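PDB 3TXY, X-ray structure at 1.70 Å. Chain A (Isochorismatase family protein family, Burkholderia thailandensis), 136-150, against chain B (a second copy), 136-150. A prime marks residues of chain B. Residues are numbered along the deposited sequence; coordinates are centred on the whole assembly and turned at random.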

# COMPACT_ATOMS: atom_id res chain seq x y z
N THR A 136 -11.47 3.67 -2.84
CA THR A 136 -10.48 4.62 -2.34
C THR A 136 -9.40 3.95 -1.52
O THR A 136 -8.21 4.16 -1.78
N ASN A 137 -9.80 3.14 -0.55
CA ASN A 137 -8.85 2.51 0.36
C ASN A 137 -8.20 1.23 -0.14
O ASN A 137 -7.33 0.70 0.54
N ILE A 138 -8.64 0.69 -1.26
CA ILE A 138 -8.17 -0.62 -1.68
C ILE A 138 -7.32 -0.45 -2.95
O ILE A 138 -6.13 -0.14 -2.84
N GLY A 139 -7.91 -0.57 -4.13
CA GLY A 139 -7.16 -0.45 -5.38
C GLY A 139 -6.56 0.92 -5.60
O GLY A 139 -5.43 1.04 -6.07
N VAL A 140 -7.32 1.97 -5.26
CA VAL A 140 -6.81 3.33 -5.40
C VAL A 140 -5.61 3.54 -4.47
O VAL A 140 -4.53 3.92 -4.91
N GLU A 141 -5.80 3.25 -3.18
CA GLU A 141 -4.75 3.51 -2.20
C GLU A 141 -3.48 2.69 -2.44
O GLU A 141 -2.37 3.20 -2.32
N SER A 142 -3.64 1.40 -2.75
CA SER A 142 -2.48 0.54 -3.01
C SER A 142 -1.67 1.05 -4.21
O SER A 142 -0.43 1.05 -4.19
N THR A 143 -2.38 1.51 -5.24
CA THR A 143 -1.72 2.09 -6.40
C THR A 143 -1.01 3.40 -6.01
O THR A 143 0.14 3.63 -6.42
N ALA A 144 -1.70 4.22 -5.21
CA ALA A 144 -1.16 5.50 -4.73
C ALA A 144 0.12 5.29 -3.90
O ALA A 144 1.15 5.94 -4.12
N ARG A 145 0.05 4.36 -2.94
CA ARG A 145 1.21 4.03 -2.13
C ARG A 145 2.41 3.56 -2.95
O ARG A 145 3.53 4.00 -2.74
N GLU A 146 2.17 2.67 -3.90
CA GLU A 146 3.24 2.15 -4.73
C GLU A 146 3.79 3.22 -5.68
O GLU A 146 4.98 3.26 -5.93
N ALA A 147 2.91 4.05 -6.23
CA ALA A 147 3.32 5.11 -7.16
C ALA A 147 4.25 6.11 -6.47
O ALA A 147 5.28 6.52 -6.99
N TYR A 148 3.88 6.44 -5.24
CA TYR A 148 4.71 7.30 -4.39
C TYR A 148 6.13 6.69 -4.21
O TYR A 148 7.13 7.37 -4.39
N GLU A 149 6.20 5.41 -3.88
CA GLU A 149 7.50 4.75 -3.67
C GLU A 149 8.32 4.67 -4.95
O GLU A 149 9.56 4.63 -4.89
N ASN A 150 7.61 4.70 -6.08
CA ASN A 150 8.22 4.70 -7.39
C ASN A 150 8.47 6.11 -7.94
O ASN A 150 8.79 6.28 -9.13
N THR B 136 1.86 1.48 12.14
CA THR B 136 0.86 0.52 11.65
C THR B 136 0.36 0.88 10.26
O THR B 136 0.37 0.04 9.36
N ASN B 137 -0.05 2.13 10.08
CA ASN B 137 -0.64 2.56 8.82
C ASN B 137 0.35 2.96 7.73
O ASN B 137 -0.07 3.25 6.62
N ILE B 138 1.63 3.06 8.05
CA ILE B 138 2.58 3.61 7.09
C ILE B 138 3.51 2.48 6.63
O ILE B 138 3.16 1.73 5.72
N GLY B 139 4.67 2.31 7.27
CA GLY B 139 5.62 1.28 6.87
C GLY B 139 5.09 -0.13 7.03
O GLY B 139 5.33 -0.99 6.17
N VAL B 140 4.37 -0.39 8.12
CA VAL B 140 3.79 -1.72 8.33
C VAL B 140 2.75 -2.01 7.24
O VAL B 140 2.84 -3.02 6.54
N GLU B 141 1.79 -1.10 7.06
CA GLU B 141 0.70 -1.35 6.12
C GLU B 141 1.18 -1.45 4.67
O GLU B 141 0.72 -2.31 3.92
N SER B 142 2.09 -0.57 4.25
CA SER B 142 2.61 -0.61 2.88
C SER B 142 3.33 -1.94 2.61
O SER B 142 3.19 -2.52 1.53
N THR B 143 4.07 -2.42 3.60
CA THR B 143 4.74 -3.71 3.48
C THR B 143 3.70 -4.83 3.41
O THR B 143 3.83 -5.76 2.58
N ALA B 144 2.68 -4.74 4.26
CA ALA B 144 1.59 -5.73 4.32
C ALA B 144 0.84 -5.80 2.97
O ALA B 144 0.62 -6.88 2.42
N ARG B 145 0.46 -4.64 2.45
CA ARG B 145 -0.20 -4.57 1.16
C ARG B 145 0.62 -5.18 0.03
O ARG B 145 0.11 -5.95 -0.78
N GLU B 146 1.90 -4.84 -0.04
CA GLU B 146 2.76 -5.36 -1.08
C GLU B 146 3.02 -6.86 -0.91
O GLU B 146 3.09 -7.58 -1.89
N ALA B 147 3.18 -7.31 0.34
CA ALA B 147 3.45 -8.73 0.61
C ALA B 147 2.27 -9.59 0.16
O ALA B 147 2.42 -10.64 -0.46
N TYR B 148 1.07 -9.09 0.44
CA TYR B 148 -0.16 -9.73 -0.02
C TYR B 148 -0.16 -9.88 -1.56
O TYR B 148 -0.44 -10.95 -2.09
N GLU B 149 0.15 -8.80 -2.27
CA GLU B 149 0.16 -8.84 -3.74
C GLU B 149 1.23 -9.78 -4.29
O GLU B 149 1.08 -10.32 -5.40
N ASN B 150 2.27 -9.98 -3.49
CA ASN B 150 3.35 -10.89 -3.81
C ASN B 150 3.13 -12.32 -3.28
O ASN B 150 4.05 -13.15 -3.30

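Two copies of one helix, residues 136-149, cross about an exact two-fold axis at an angle of 107°, their axes approaching to 10.7 Å. Every contact therefore occurs twice, and one half describes both. The nearest CA atoms across the contact are those of Ser142 and Arg145′, 7.0 Å apart, and between those positions the contact is overwhelmingly polar.

Arg145 dominates it, burying more area against the other stretch than any other residue. Its CA-to-CB bond points toward the partner helix, chi1 is m (-76°), and chi2 and chi3 are both t, so the chain runs out extended; chi4 of -106° then turns the guanidinium relative to the chain. The side chain settles as a knob among Ile138′, Glu141′, Ser142′ and Arg145′. Its edge meets acceptors: Arg145 NH2 donates to Asn137′ O at 2.8 Å, Arg145 NH1 donates to the same Asn137′ O at 3.0 Å, and Arg145 NH1 also donates to Ser142′ OG at 2.9 Å. Asn137′ O lies in the wider pi-type turn at 136-140, where Glu141′ N, at 4.8 Å, does not reach Asn137′ O, and this carbonyl accepts from the arginine. A long side chain with several N-H groups suits this place, since it can span the gap and serve a backbone and a side-chain acceptor at once.

Glu141, one turn earlier on the same face, holds the arginine from its own helix. With chi1 and chi2 both t, it brings Glu141 OE2 to Arg145 NE at 3.0 Å and Arg145 NH2 at 2.9 Å, two hydrogen bonds within a salt bridge. The same Glu141 OE2 lies over one face of the opposing guanidinium, 3.4 Å from Arg145′ NH2. That cross-helix salt bridge is purely electrostatic, as no N-H points at the oxygen. The symmetry also brings like charges together: Glu141 OE2 is 3.6 Å from Glu141′ OE2, and Arg145 NE is 3.8 Å from Arg145′ NE. Water 1 donates to OE2 of both Glu141 and Glu141′, at 2.6 Å each, and the interleaved arginines supply compensating positive charge.

Ser142 is small enough to let the opposing arginine come close. Its chi1 is m (-78°), which places OG to accept from Arg145′ NH1. Ser142 OG also lies 2.6 Å from water 2, which donates to Glu149′ OE2 at 2.5 Å and weakly to Arg145′ O at 3.3 Å. Glu149′ points toward the first helix with chi1 m and chi2 t, bringing its OE2 within 4.0 Å of Ser142 CB.

Glu146 leaves its backbone sideways, but an extended chain (chi1 and chi2 t) carries its carboxylate nearer the partner. There Glu146 OE2 stands 4.5 Å from Glu149′ OE1, and water 4 mediates between the two acids, donating to Glu146 OE2 at 2.7 Å and to Glu149′ OE1 at 2.8 Å. By contrast, Val140 and Thr143 point away and take no part; Thr143 OG1 instead donates to Gly139 O within its own helix, at 2.7 Å.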

# COMPACT_ATOMS: atom_id res chain seq x y z
CB THR A 136 -11.16 5.71 -1.49
OG1 THR A 136 -12.29 6.23 -2.22
CG2 THR A 136 -10.18 6.84 -1.18
CB ASN A 137 -9.50 2.18 1.71
CG ASN A 137 -10.37 3.29 2.22
OD1 ASN A 137 -11.45 3.53 1.67
ND2 ASN A 137 -9.93 3.96 3.29
CB ILE A 138 -9.34 -1.61 -1.83
CG1 ILE A 138 -10.12 -1.73 -0.52
CG2 ILE A 138 -8.87 -2.96 -2.36
CD1 ILE A 138 -9.33 -2.25 0.69
CB VAL A 140 -7.90 4.38 -5.14
CG1 VAL A 140 -7.27 5.79 -5.08
CG2 VAL A 140 -9.00 4.26 -6.21
CB GLU A 141 -5.26 3.29 -0.78
CG GLU A 141 -4.19 3.53 0.28
CD GLU A 141 -4.78 3.69 1.67
OE1 GLU A 141 -5.99 3.99 1.77
OE2 GLU A 141 -4.02 3.51 2.65
CB SER A 142 -2.90 -0.90 -3.25
OG SER A 142 -3.20 -1.57 -2.03
CB THR A 143 -2.74 2.35 -7.54
OG1 THR A 143 -3.41 1.12 -7.87
CG2 THR A 143 -2.04 2.93 -8.77
CB ALA A 144 -2.22 6.23 -3.90
CB ARG A 145 0.82 2.95 -1.13
CG ARG A 145 0.01 3.49 0.03
CD ARG A 145 -0.37 2.34 0.97
NE ARG A 145 -1.19 2.78 2.10
CZ ARG A 145 -0.78 2.91 3.36
NH1 ARG A 145 0.46 2.62 3.73
NH2 ARG A 145 -1.66 3.32 4.27
CB GLU A 146 2.78 0.90 -5.49
CG GLU A 146 3.90 0.26 -6.28
CD GLU A 146 3.71 -1.23 -6.56
OE1 GLU A 146 4.65 -1.82 -7.11
OE2 GLU A 146 2.64 -1.82 -6.25
CB ALA A 147 2.11 5.81 -7.73
CB TYR A 148 4.00 7.45 -3.05
CG TYR A 148 4.81 7.99 -1.90
CD1 TYR A 148 5.13 9.33 -1.83
CD2 TYR A 148 5.20 7.16 -0.84
CE1 TYR A 148 5.84 9.84 -0.76
CE2 TYR A 148 5.92 7.66 0.22
CZ TYR A 148 6.24 9.00 0.26
OH TYR A 148 6.93 9.51 1.32
CB GLU A 149 7.30 3.34 -3.10
CG GLU A 149 6.68 3.41 -1.73
CD GLU A 149 6.87 2.17 -0.90
OE1 GLU A 149 7.64 1.26 -1.29
OE2 GLU A 149 6.26 2.15 0.18
CB ASN A 150 7.40 3.83 -8.34
CG ASN A 150 7.69 2.36 -8.13
OD1 ASN A 150 8.57 1.80 -8.76
ND2 ASN A 150 7.04 1.78 -7.16
CB THR B 136 -0.33 0.44 12.61
OG1 THR B 136 0.16 0.25 13.95
CG2 THR B 136 -1.24 -0.73 12.24
CB ASN B 137 -1.59 3.75 9.02
CG ASN B 137 -2.48 3.58 10.21
OD1 ASN B 137 -2.00 3.66 11.36
ND2 ASN B 137 -3.77 3.37 9.97
CB ILE B 138 3.31 4.84 7.68
CG1 ILE B 138 2.30 5.91 8.09
CG2 ILE B 138 4.37 5.37 6.71
CD1 ILE B 138 1.42 6.48 6.97
CB VAL B 140 3.16 -1.85 9.73
CG1 VAL B 140 2.37 -3.17 9.83
CG2 VAL B 140 4.26 -1.73 10.80
CB GLU B 141 -0.37 -0.27 6.24
CG GLU B 141 -1.52 -0.47 5.25
CD GLU B 141 -2.75 0.34 5.62
OE1 GLU B 141 -2.87 0.74 6.80
OE2 GLU B 141 -3.59 0.56 4.71
CB SER B 142 3.55 0.55 2.61
OG SER B 142 2.84 1.76 2.37
CB THR B 143 5.70 -3.94 4.67
OG1 THR B 143 6.65 -2.85 4.73
CG2 THR B 143 6.44 -5.28 4.52
CB ALA B 144 0.62 -5.38 5.45
CB ARG B 145 -0.51 -3.11 0.83
CG ARG B 145 -1.71 -2.58 1.61
CD ARG B 145 -1.94 -1.11 1.26
NE ARG B 145 -3.05 -0.52 2.00
CZ ARG B 145 -4.25 -0.22 1.51
NH1 ARG B 145 -4.55 -0.43 0.23
NH2 ARG B 145 -5.15 0.32 2.32
CB GLU B 146 4.06 -4.56 -1.14
CG GLU B 146 4.95 -4.99 -2.29
CD GLU B 146 5.94 -3.93 -2.77
OE1 GLU B 146 6.61 -4.20 -3.78
OE2 GLU B 146 6.06 -2.83 -2.17
CB ALA B 147 3.73 -8.93 2.09
CB TYR B 148 -1.34 -8.88 0.46
CG TYR B 148 -2.67 -9.13 -0.17
CD1 TYR B 148 -3.41 -10.25 0.17
CD2 TYR B 148 -3.23 -8.21 -1.07
CE1 TYR B 148 -4.66 -10.47 -0.38
CE2 TYR B 148 -4.48 -8.44 -1.63
CZ TYR B 148 -5.18 -9.57 -1.28
OH TYR B 148 -6.42 -9.78 -1.82
CB GLU B 149 0.36 -7.44 -4.31
CG GLU B 149 -0.81 -6.55 -3.96
CD GLU B 149 -0.94 -5.34 -4.83
OE1 GLU B 149 -0.25 -5.22 -5.86
OE2 GLU B 149 -1.82 -4.52 -4.48
CB ASN B 150 4.68 -10.29 -3.35
CG ASN B 150 5.17 -9.24 -4.32
OD1 ASN B 150 5.90 -9.54 -5.25
ND2 ASN B 150 4.67 -8.04 -4.18
O HOH W 1 -5.03 2.76 4.93
O HOH W 2 -2.27 -4.03 -2.04
O HOH W 3 3.94 3.14 0.42
O HOH W 4 0.34 -2.85 -7.29
O HOH W 5 7.69 -1.44 -0.48